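Local coordinates for beta-N-acetylhexosaminidase (Streptomyces plicatus, PDB 1JAK), which hydrolyses terminal, non-reducing N-acetyl-D-hexosamine residues from beta-N-acetylhexosaminides, probably by family 20 substrate-assisted catalysis, at residues L363-G368 / G442-L447; K190-L195 / V348-L353; Y157-A162 / G311-I316. All blocks are in the same frame, centred on the assembly; numbering follows the deposited sequence.

Contact 1: L363-G368 / G442-L447; sequences LVQYWG and GVEAPL. With IFG ((2R,3R,4S,5R)-2-acetamido-3,4-dihydroxy-5-hydroxymethyl-piperidine), chain F.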
loop_
_atom_site.group_PDB
_atom_site.type_symbol
_atom_site.label_atom_id
_atom_site.label_comp_id
_atom_site.label_asym_id
_atom_site.label_seq_id
_atom_site.Cartn_x
_atom_site.Cartn_y
_atom_site.Cartn_z
ATOM N N LEU A 363 -7.607 -14.176 -6.397
ATOM C CA LEU A 363 -7.679 -12.804 -6.880
ATOM C C LEU A 363 -6.490 -12.636 -7.816
ATOM O O LEU A 363 -5.450 -13.258 -7.607
ATOM C CB LEU A 363 -7.531 -11.784 -5.747
ATOM C CG LEU A 363 -8.639 -11.598 -4.713
ATOM C CD1 LEU A 363 -8.573 -12.711 -3.685
ATOM C CD2 LEU A 363 -8.453 -10.246 -4.032
ATOM N N VAL A 364 -6.646 -11.830 -8.858
ATOM C CA VAL A 364 -5.526 -11.576 -9.754
ATOM C C VAL A 364 -5.286 -10.079 -9.804
ATOM O O VAL A 364 -6.225 -9.282 -9.741
ATOM C CB VAL A 364 -5.754 -12.124 -11.187
ATOM C CG1 VAL A 364 -5.787 -13.646 -11.149
ATOM C CG2 VAL A 364 -7.036 -11.561 -11.783
ATOM N N GLN A 365 -4.016 -9.703 -9.887
ATOM C CA GLN A 365 -3.641 -8.298 -9.921
ATOM C C GLN A 365 -3.290 -7.887 -11.344
ATOM O O GLN A 365 -2.269 -8.305 -11.890
ATOM C CB GLN A 365 -2.451 -8.052 -8.992
ATOM C CG GLN A 365 -2.184 -6.579 -8.736
ATOM C CD GLN A 365 -1.077 -6.344 -7.726
ATOM O OE1 GLN A 365 -0.693 -7.248 -6.975
ATOM N NE2 GLN A 365 -0.567 -5.119 -7.694
ATOM N N TYR A 366 -4.149 -7.060 -11.930
ATOM C CA TYR A 366 -3.970 -6.591 -13.298
ATOM C C TYR A 366 -3.007 -5.415 -13.403
ATOM O O TYR A 366 -3.269 -4.336 -12.858
ATOM C CB TYR A 366 -5.318 -6.171 -13.877
ATOM C CG TYR A 366 -5.240 -5.759 -15.322
ATOM C CD1 TYR A 366 -5.108 -6.715 -16.329
ATOM C CD2 TYR A 366 -5.275 -4.415 -15.685
ATOM C CE1 TYR A 366 -5.017 -6.342 -17.664
ATOM C CE2 TYR A 366 -5.184 -4.028 -17.021
ATOM C CZ TYR A 366 -5.055 -5.000 -18.004
ATOM O OH TYR A 366 -4.968 -4.630 -19.326
ATOM N N TRP A 367 -1.903 -5.618 -14.114
ATOM C CA TRP A 367 -0.921 -4.559 -14.291
ATOM C C TRP A 367 -0.753 -4.187 -15.766
ATOM O O TRP A 367 0.298 -3.688 -16.183
ATOM C CB TRP A 367 0.429 -4.964 -13.675
ATOM C CG TRP A 367 1.039 -6.232 -14.212
ATOM C CD1 TRP A 367 0.591 -7.510 -14.023
ATOM C CD2 TRP A 367 2.240 -6.339 -14.985
ATOM N NE1 TRP A 367 1.444 -8.407 -14.628
ATOM C CE2 TRP A 367 2.464 -7.714 -15.225
ATOM C CE3 TRP A 367 3.153 -5.406 -15.495
ATOM C CZ2 TRP A 367 3.566 -8.181 -15.955
ATOM C CZ3 TRP A 367 4.252 -5.870 -16.221
ATOM C CH2 TRP A 367 4.446 -7.247 -16.443
ATOM N N GLY A 368 -1.809 -4.424 -16.544
ATOM C CA GLY A 368 -1.797 -4.098 -17.960
ATOM C C GLY A 368 -1.840 -2.600 -18.211
ATOM O O GLY A 368 -1.846 -1.802 -17.270
ATOM N N GLY A 442 -10.576 -3.712 -5.842
ATOM C CA GLY A 442 -9.945 -2.461 -5.482
ATOM C C GLY A 442 -8.748 -2.133 -6.345
ATOM O O GLY A 442 -8.635 -2.599 -7.480
ATOM N N VAL A 443 -7.835 -1.347 -5.786
ATOM C CA VAL A 443 -6.656 -0.904 -6.514
ATOM C C VAL A 443 -5.380 -1.045 -5.696
ATOM O O VAL A 443 -5.423 -1.253 -4.487
ATOM C CB VAL A 443 -6.804 0.579 -6.906
ATOM C CG1 VAL A 443 -8.076 0.780 -7.717
ATOM C CG2 VAL A 443 -6.848 1.452 -5.643
ATOM N N GLU A 444 -4.242 -0.923 -6.370
ATOM C CA GLU A 444 -2.953 -0.997 -5.702
ATOM C C GLU A 444 -1.952 -0.105 -6.415
ATOM O O GLU A 444 -2.016 0.061 -7.632
ATOM C CB GLU A 444 -2.422 -2.435 -5.676
ATOM C CG GLU A 444 -1.070 -2.553 -4.973
ATOM C CD GLU A 444 -0.666 -3.987 -4.675
ATOM O OE1 GLU A 444 -1.428 -4.690 -3.979
ATOM O OE2 GLU A 444 0.417 -4.409 -5.132
ATOM N N ALA A 445 -1.038 0.478 -5.644
ATOM C CA ALA A 445 0.009 1.336 -6.190
ATOM C C ALA A 445 1.353 0.683 -5.873
ATOM O O ALA A 445 1.871 0.822 -4.766
ATOM C CB ALA A 445 -0.062 2.722 -5.559
ATOM N N PRO A 446 1.926 -0.054 -6.838
ATOM C CA PRO A 446 3.217 -0.712 -6.599
ATOM C C PRO A 446 4.410 0.213 -6.799
ATOM O O PRO A 446 4.426 1.024 -7.726
ATOM C CB PRO A 446 3.235 -1.849 -7.628
ATOM C CG PRO A 446 1.778 -2.018 -8.023
ATOM C CD PRO A 446 1.286 -0.601 -8.043
ATOM N N LEU A 447 5.405 0.085 -5.928
ATOM C CA LEU A 447 6.624 0.876 -6.046
ATOM C C LEU A 447 7.785 -0.097 -6.219
ATOM O O LEU A 447 8.260 -0.701 -5.253
ATOM C CB LEU A 447 6.847 1.750 -4.802
ATOM C CG LEU A 447 8.113 2.624 -4.817
ATOM C CD1 LEU A 447 8.169 3.464 -6.093
ATOM C CD2 LEU A 447 8.119 3.528 -3.583
HETATM N N1 IFG F . 7.456 -5.535 -14.287
HETATM C C2 IFG F . 7.857 -6.493 -13.224
HETATM C C3 IFG F . 8.441 -5.842 -11.905
HETATM C C4 IFG F . 9.344 -4.617 -12.162
HETATM C C5 IFG F . 8.585 -3.635 -13.057
HETATM C C6 IFG F . 9.316 -2.334 -13.372
HETATM C C7 IFG F . 5.503 -6.782 -12.566
HETATM C C8 IFG F . 4.278 -7.562 -12.162
HETATM C C9 IFG F . 8.169 -4.253 -14.398
HETATM N N2 IFG F . 6.705 -7.354 -12.875
HETATM O O7 IFG F . 5.378 -5.567 -12.625
HETATM O O3 IFG F . 9.170 -6.824 -11.180
HETATM O O4 IFG F . 10.522 -5.051 -12.840
HETATM O O6 IFG F . 8.406 -1.306 -13.748
HETATM O O HOH W 1 -1.588 -7.372 -4.240
#

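Contact 2: K190-L195 / V348-L353; sequences KLHLHL and VGWHQL. With IFG ((2R,3R,4S,5R)-2-acetamido-3,4-dihydroxy-5-hydroxymethyl-piperidine), chain F.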
loop_
_atom_site.group_PDB
_atom_site.type_symbol
_atom_site.label_atom_id
_atom_site.label_comp_id
_atom_site.label_asym_id
_atom_site.label_seq_id
_atom_site.Cartn_x
_atom_site.Cartn_y
_atom_site.Cartn_z
ATOM N N LYS A 190 -3.944 -2.345 2.916
ATOM C CA LYS A 190 -3.152 -3.530 2.642
ATOM C C LYS A 190 -1.753 -3.125 2.213
ATOM O O LYS A 190 -1.576 -2.126 1.517
ATOM C CB LYS A 190 -3.835 -4.388 1.571
ATOM C CG LYS A 190 -5.110 -5.042 2.106
ATOM C CD LYS A 190 -5.925 -5.724 1.036
ATOM C CE LYS A 190 -7.131 -6.436 1.643
ATOM N NZ LYS A 190 -8.130 -5.514 2.266
ATOM N N LEU A 191 -0.763 -3.883 2.674
ATOM C CA LEU A 191 0.630 -3.629 2.327
ATOM C C LEU A 191 1.167 -4.884 1.668
ATOM O O LEU A 191 1.339 -5.917 2.316
ATOM C CB LEU A 191 1.468 -3.310 3.570
ATOM C CG LEU A 191 2.957 -3.067 3.280
ATOM C CD1 LEU A 191 3.123 -1.735 2.560
ATOM C CD2 LEU A 191 3.757 -3.072 4.578
ATOM N N HIS A 192 1.411 -4.784 0.369
ATOM C CA HIS A 192 1.933 -5.884 -0.430
ATOM C C HIS A 192 3.461 -5.781 -0.405
ATOM O O HIS A 192 4.027 -4.759 -0.781
ATOM C CB HIS A 192 1.374 -5.744 -1.857
ATOM C CG HIS A 192 1.926 -6.718 -2.854
ATOM N ND1 HIS A 192 1.630 -6.632 -4.199
ATOM C CD2 HIS A 192 2.779 -7.761 -2.725
ATOM C CE1 HIS A 192 2.280 -7.578 -4.854
ATOM N NE2 HIS A 192 2.985 -8.277 -3.983
ATOM N N LEU A 193 4.124 -6.829 0.069
ATOM C CA LEU A 193 5.580 -6.830 0.122
ATOM C C LEU A 193 6.125 -7.824 -0.895
ATOM O O LEU A 193 5.801 -9.010 -0.843
ATOM C CB LEU A 193 6.073 -7.210 1.523
ATOM C CG LEU A 193 5.805 -6.201 2.644
ATOM C CD1 LEU A 193 6.272 -6.770 3.984
ATOM C CD2 LEU A 193 6.538 -4.898 2.338
ATOM N N HIS A 194 6.944 -7.330 -1.821
ATOM C CA HIS A 194 7.555 -8.172 -2.851
ATOM C C HIS A 194 8.856 -8.658 -2.207
ATOM O O HIS A 194 9.899 -8.008 -2.311
ATOM C CB HIS A 194 7.835 -7.329 -4.100
ATOM C CG HIS A 194 8.177 -8.132 -5.317
ATOM N ND1 HIS A 194 7.229 -8.811 -6.052
ATOM C CD2 HIS A 194 9.361 -8.351 -5.935
ATOM C CE1 HIS A 194 7.817 -9.414 -7.072
ATOM N NE2 HIS A 194 9.110 -9.151 -7.022
ATOM N N LEU A 195 8.768 -9.809 -1.542
ATOM C CA LEU A 195 9.875 -10.394 -0.787
ATOM C C LEU A 195 10.950 -11.179 -1.525
ATOM O O LEU A 195 11.976 -11.524 -0.935
ATOM C CB LEU A 195 9.303 -11.281 0.322
ATOM C CG LEU A 195 8.426 -10.591 1.368
ATOM C CD1 LEU A 195 7.783 -11.647 2.255
ATOM C CD2 LEU A 195 9.270 -9.635 2.209
ATOM N N VAL A 348 -3.247 -15.024 -4.425
ATOM C CA VAL A 348 -3.295 -13.815 -5.230
ATOM C C VAL A 348 -2.137 -13.984 -6.204
ATOM O O VAL A 348 -1.102 -14.541 -5.847
ATOM C CB VAL A 348 -3.030 -12.537 -4.407
ATOM C CG1 VAL A 348 -3.145 -11.313 -5.312
ATOM C CG2 VAL A 348 -4.016 -12.439 -3.246
ATOM N N GLY A 349 -2.322 -13.528 -7.434
ATOM C CA GLY A 349 -1.254 -13.620 -8.411
ATOM C C GLY A 349 -1.382 -12.474 -9.387
ATOM O O GLY A 349 -2.421 -11.817 -9.428
ATOM N N TRP A 350 -0.332 -12.197 -10.154
ATOM C CA TRP A 350 -0.424 -11.136 -11.148
ATOM C C TRP A 350 -1.409 -11.668 -12.187
ATOM O O TRP A 350 -1.666 -12.875 -12.219
ATOM C CB TRP A 350 0.954 -10.841 -11.741
ATOM C CG TRP A 350 1.892 -10.274 -10.703
ATOM C CD1 TRP A 350 2.885 -10.936 -10.043
ATOM C CD2 TRP A 350 1.877 -8.941 -10.174
ATOM N NE1 TRP A 350 3.492 -10.100 -9.132
ATOM C CE2 TRP A 350 2.893 -8.869 -9.194
ATOM C CE3 TRP A 350 1.107 -7.797 -10.437
ATOM C CZ2 TRP A 350 3.160 -7.696 -8.471
ATOM C CZ3 TRP A 350 1.374 -6.628 -9.718
ATOM C CH2 TRP A 350 2.394 -6.590 -8.746
ATOM N N HIS A 351 -1.960 -10.803 -13.036
ATOM C CA HIS A 351 -2.977 -11.279 -13.972
ATOM C C HIS A 351 -2.588 -12.367 -14.961
ATOM O O HIS A 351 -3.458 -12.921 -15.625
ATOM C CB HIS A 351 -3.659 -10.110 -14.708
ATOM C CG HIS A 351 -2.825 -9.482 -15.777
ATOM N ND1 HIS A 351 -1.978 -8.421 -15.539
ATOM C CD2 HIS A 351 -2.733 -9.747 -17.102
ATOM C CE1 HIS A 351 -1.403 -8.058 -16.671
ATOM N NE2 HIS A 351 -1.844 -8.847 -17.636
ATOM N N GLN A 352 -1.300 -12.682 -15.067
ATOM C CA GLN A 352 -0.885 -13.764 -15.956
ATOM C C GLN A 352 -1.529 -15.060 -15.455
ATOM O O GLN A 352 -1.699 -16.017 -16.212
ATOM C CB GLN A 352 0.638 -13.926 -15.953
ATOM C CG GLN A 352 1.390 -12.911 -16.804
ATOM C CD GLN A 352 1.203 -11.491 -16.325
ATOM O OE1 GLN A 352 1.279 -11.216 -15.130
ATOM N NE2 GLN A 352 0.973 -10.574 -17.258
ATOM N N LEU A 353 -1.882 -15.086 -14.172
ATOM C CA LEU A 353 -2.512 -16.264 -13.577
ATOM C C LEU A 353 -3.883 -16.527 -14.205
ATOM O O LEU A 353 -4.376 -17.659 -14.182
ATOM C CB LEU A 353 -2.662 -16.084 -12.058
ATOM C CG LEU A 353 -3.266 -17.251 -11.262
ATOM C CD1 LEU A 353 -2.403 -18.496 -11.421
ATOM C CD2 LEU A 353 -3.363 -16.872 -9.793
HETATM N N1 IFG F . 7.456 -5.535 -14.287
HETATM C C2 IFG F . 7.857 -6.493 -13.224
HETATM C C3 IFG F . 8.441 -5.842 -11.905
HETATM C C4 IFG F . 9.344 -4.617 -12.162
HETATM C C5 IFG F . 8.585 -3.635 -13.057
HETATM C C6 IFG F . 9.316 -2.334 -13.372
HETATM C C7 IFG F . 5.503 -6.782 -12.566
HETATM C C8 IFG F . 4.278 -7.562 -12.162
HETATM C C9 IFG F . 8.169 -4.253 -14.398
HETATM N N2 IFG F . 6.705 -7.354 -12.875
HETATM O O7 IFG F . 5.378 -5.567 -12.625
HETATM O O3 IFG F . 9.170 -6.824 -11.180
HETATM O O4 IFG F . 10.522 -5.051 -12.840
HETATM O O6 IFG F . 8.406 -1.306 -13.748
#

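Contact 3: Y157-A162 / G311-I316; sequences YAWRSA and GRYLHI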
loop_
_atom_site.group_PDB
_atom_site.type_symbol
_atom_site.label_atom_id
_atom_site.label_comp_id
_atom_site.label_asym_id
_atom_site.label_seq_id
_atom_site.Cartn_x
_atom_site.Cartn_y
_atom_site.Cartn_z
ATOM N N TYR A 157 -14.028 0.658 -2.107
ATOM C CA TYR A 157 -13.429 -0.664 -2.294
ATOM C C TYR A 157 -12.733 -1.151 -1.030
ATOM O O TYR A 157 -12.201 -0.350 -0.264
ATOM C CB TYR A 157 -12.399 -0.620 -3.427
ATOM C CG TYR A 157 -12.992 -0.370 -4.790
ATOM C CD1 TYR A 157 -13.753 -1.348 -5.428
ATOM C CD2 TYR A 157 -12.790 0.844 -5.447
ATOM C CE1 TYR A 157 -14.299 -1.125 -6.688
ATOM C CE2 TYR A 157 -13.333 1.078 -6.710
ATOM C CZ TYR A 157 -14.085 0.087 -7.322
ATOM O OH TYR A 157 -14.621 0.309 -8.569
ATOM N N ALA A 158 -12.725 -2.468 -0.833
ATOM C CA ALA A 158 -12.095 -3.072 0.336
ATOM C C ALA A 158 -10.612 -3.365 0.124
ATOM O O ALA A 158 -9.877 -3.572 1.088
ATOM C CB ALA A 158 -12.825 -4.352 0.724
ATOM N N TRP A 159 -10.175 -3.405 -1.133
ATOM C CA TRP A 159 -8.766 -3.657 -1.420
ATOM C C TRP A 159 -8.114 -2.348 -1.855
ATOM O O TRP A 159 -8.262 -1.920 -2.994
ATOM C CB TRP A 159 -8.606 -4.719 -2.519
ATOM C CG TRP A 159 -7.182 -5.181 -2.675
ATOM C CD1 TRP A 159 -6.140 -4.469 -3.205
ATOM C CD2 TRP A 159 -6.628 -6.424 -2.224
ATOM N NE1 TRP A 159 -4.975 -5.190 -3.107
ATOM C CE2 TRP A 159 -5.244 -6.393 -2.508
ATOM C CE3 TRP A 159 -7.166 -7.561 -1.604
ATOM C CZ2 TRP A 159 -4.387 -7.456 -2.192
ATOM C CZ3 TRP A 159 -6.316 -8.619 -1.289
ATOM C CH2 TRP A 159 -4.940 -8.557 -1.585
ATOM N N ARG A 160 -7.408 -1.709 -0.927
ATOM C CA ARG A 160 -6.728 -0.444 -1.195
ATOM C C ARG A 160 -5.302 -0.682 -0.716
ATOM O O ARG A 160 -4.989 -0.497 0.461
ATOM C CB ARG A 160 -7.406 0.688 -0.407
ATOM C CG ARG A 160 -8.928 0.752 -0.617
ATOM C CD ARG A 160 -9.563 1.953 0.080
ATOM N NE ARG A 160 -9.230 2.004 1.501
ATOM C CZ ARG A 160 -9.809 1.266 2.444
ATOM N NH1 ARG A 160 -10.773 0.409 2.131
ATOM N NH2 ARG A 160 -9.411 1.378 3.704
ATOM N N SER A 161 -4.434 -1.097 -1.634
ATOM C CA SER A 161 -3.073 -1.434 -1.245
ATOM C C SER A 161 -1.929 -0.690 -1.894
ATOM O O SER A 161 -2.073 -0.044 -2.931
ATOM C CB SER A 161 -2.844 -2.931 -1.454
ATOM O OG SER A 161 -3.113 -3.281 -2.797
ATOM N N ALA A 162 -0.777 -0.804 -1.244
ATOM C CA ALA A 162 0.459 -0.203 -1.714
ATOM C C ALA A 162 1.488 -1.318 -1.643
ATOM O O ALA A 162 1.518 -2.077 -0.673
ATOM C CB ALA A 162 0.869 0.953 -0.804
ATOM N N GLY A 311 -2.544 -12.443 7.957
ATOM C CA GLY A 311 -3.458 -11.959 6.936
ATOM C C GLY A 311 -4.097 -13.094 6.158
ATOM O O GLY A 311 -3.658 -14.235 6.242
ATOM N N ARG A 312 -5.127 -12.772 5.383
ATOM C CA ARG A 312 -5.865 -13.771 4.609
ATOM C C ARG A 312 -5.240 -14.190 3.290
ATOM O O ARG A 312 -5.559 -15.262 2.763
ATOM C CB ARG A 312 -7.266 -13.242 4.299
ATOM C CG ARG A 312 -8.137 -12.986 5.511
ATOM C CD ARG A 312 -9.313 -12.100 5.138
ATOM N NE ARG A 312 -8.903 -10.714 4.916
ATOM C CZ ARG A 312 -9.725 -9.746 4.526
ATOM N NH1 ARG A 312 -11.008 -10.011 4.308
ATOM N NH2 ARG A 312 -9.271 -8.509 4.367
ATOM N N TYR A 313 -4.343 -13.360 2.770
ATOM C CA TYR A 313 -3.755 -13.596 1.453
ATOM C C TYR A 313 -2.284 -13.962 1.352
ATOM O O TYR A 313 -1.474 -13.616 2.209
ATOM C CB TYR A 313 -4.003 -12.350 0.601
ATOM C CG TYR A 313 -5.400 -11.801 0.752
ATOM C CD1 TYR A 313 -6.467 -12.367 0.058
ATOM C CD2 TYR A 313 -5.667 -10.750 1.633
ATOM C CE1 TYR A 313 -7.767 -11.907 0.239
ATOM C CE2 TYR A 313 -6.969 -10.280 1.821
ATOM C CZ TYR A 313 -8.013 -10.867 1.120
ATOM O OH TYR A 313 -9.302 -10.424 1.309
ATOM N N LEU A 314 -1.952 -14.657 0.267
ATOM C CA LEU A 314 -0.579 -15.052 -0.020
ATOM C C LEU A 314 -0.429 -14.879 -1.529
ATOM O O LEU A 314 -1.127 -15.527 -2.306
ATOM C CB LEU A 314 -0.340 -16.507 0.390
ATOM C CG LEU A 314 1.107 -16.999 0.468
ATOM C CD1 LEU A 314 1.730 -17.065 -0.915
ATOM C CD2 LEU A 314 1.895 -16.081 1.381
ATOM N N HIS A 315 0.471 -13.983 -1.927
ATOM C CA HIS A 315 0.722 -13.659 -3.333
ATOM C C HIS A 315 1.818 -14.569 -3.898
ATOM O O HIS A 315 2.919 -14.621 -3.349
ATOM C CB HIS A 315 1.166 -12.187 -3.412
ATOM C CG HIS A 315 0.855 -11.502 -4.709
ATOM N ND1 HIS A 315 1.263 -11.987 -5.934
ATOM C CD2 HIS A 315 0.242 -10.319 -4.960
ATOM C CE1 HIS A 315 0.919 -11.132 -6.882
ATOM N NE2 HIS A 315 0.298 -10.110 -6.317
ATOM N N ILE A 316 1.524 -15.288 -4.982
ATOM C CA ILE A 316 2.525 -16.167 -5.587
ATOM C C ILE A 316 3.095 -15.603 -6.890
ATOM O O ILE A 316 3.812 -16.293 -7.612
ATOM C CB ILE A 316 1.967 -17.598 -5.845
ATOM C CG1 ILE A 316 0.769 -17.548 -6.793
ATOM C CG2 ILE A 316 1.589 -18.249 -4.520
ATOM C CD1 ILE A 316 0.225 -18.922 -7.160
#

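Contact 1: L363-G368 / G442-L447
Gln365 and Glu444 meet through polar groups on the inside of the barrel. The amide nitrogen Gln365 NE2 lies 2.8 Å from Glu444 OE2, but the bond is weak, bent to 140° at the hydrogen. Both chains are extended, and each CG stands anti to the backbone N (chi1 -168° in Gln365), which carries the two ends inward from their strands until they cross at about a right angle. Amide and carboxylate do not lie flat on each other; their planes are 71° apart. A water supplies a second link, donating to Gln365 OE1 at 2.9 Å and to Glu444 OE1 at 2.7 Å, so both atoms of each polar group are used. Stronger partners fix the two ends: His315 NE2 bonds to Gln365 OE1 and Ser161 OG to Glu444 OE1. Both groups are buried within a network of hydrogen bonds, in which Gln365 NE2 also reaches Ser393 OG.

The remaining packing between the segments is slight: Pro446 CG stands 3.9 Å from Gln365 NE2.

Contact with the inhibitor belongs to Trp367. One face of its indole lies against the acetamido methyl of the piperidine, with IFG C8 over the ring centre, 3.6 Å from Trp367 CE2. Further along the same ring, Trp367 CE3 is 3.6 Å from the carbonyl oxygen IFG O7. Gln352 OE1 accepts from the indole NE1 and helps to hold the ring's rotation.

The two strands are next but one in the sheet, with 389-392 between them, and their side chains meet on the inside of the barrel: a buried polar layer within a TIM barrel, with the sugar pocket at the C-terminal end of its strands.

Contact 2: K190-L195 / V348-L353
His192 and Trp350, which touch, share one carboxylate: Glu250 OE1 is gripped by His192 NE2 and His194 ND1, while Glu250 OE2 bonds to the indole NE1 of Trp350. The other imidazole nitrogen, His192 ND1, bonds to Glu444 OE2. Carboxylates at both nitrogens would probably favour a positively charged ring and leave it little freedom to flip. With CG anti to the backbone N (chi1 174°), His192 points into the barrel and brings CE1 to 3.7 Å from Trp350 CZ2 and 4.0 Å from Trp350 CH2. The indole carbon sits at the imidazole edge, near its plane; the rings are oblique, 39° apart, with centroids 5.8 Å from each other.

Strands 190-194 and 346-350 lie three strands apart round the TIM barrel, and their side chains meet in its interior; Trp350 ends the second, where the active-site pocket begins. Over one face of its indole sits the inhibitor's acetamido methyl, IFG C8, 3.4 Å from Trp350 CD2, a placement consistent with CH-pi packing. Trp367, edge-to-face with Trp350, gives the same methyl a second aromatic wall. A leucine in place of Trp350 would probably leave Glu250 OE2 without its indole N-H and open a gap between the acetamido methyl and His192. Beyond the strand the chain turns at once into a 3-10 segment, Leu353 N bonding to Trp350 O at 3.0 Å.

Contact 3: Y157-A162 / G311-I316
Arg312 lies on the face of Tyr313 opposite the one that meets Trp159. Its CB packs over that face of the tyrosine ring, and its guanidinium group turns back so that Tyr313 OH lies above the guanidinium plane, over its centre; Arg312 NH2 is salt-bridged to Glu246. Tyr313 comes next and makes the contact itself. Trp159 CZ3 stands 3.5 Å above the other face, over the ring centre, and 3.6 Å from Tyr313 CE2. This is a T-shaped pair: the six-membered edge of the indole meets the tyrosine face, planes 68° apart and centroids 4.8 Å from each other. The indole enters with CG anti to the backbone N (chi1 -170°), and Trp159 NE1, on the far side from Tyr313, gives a weak bond of 2.7 Å to Ser161 OG. His315 points inward, its ring stacked on that of His192.

Both aromatic residues begin their strands, at the N-terminal end of the barrel, with Lys190 lying against both and the side chain of Trp159 about 13 Å from the bound inhibitor. Because only ring carbons meet, the Trp159-Tyr313 contact depends on close packing and not on directed bonds.

Overall arrangement
All three contacts lie inside one eight-stranded parallel barrel in the catalytic domain, joining strands that are not neighbours. Their centres are 8 Å apart for contacts 1 and 2 and for contacts 2 and 3, and 10 Å for contacts 1 and 3. Along the chain contacts 2 and 3 interleave, and contact 1 follows both. Neighbouring strands knit them together: 346-350 beside 363-366, 159-165 beside 440-447 and 190-194, and 313-315 beside 346-350. Contact 3 lies at the N-terminal end of the barrel, whereas contacts 1 and 2 run from its polar interior to the inhibitor, so the strands that pack the core also present the acetamido pocket.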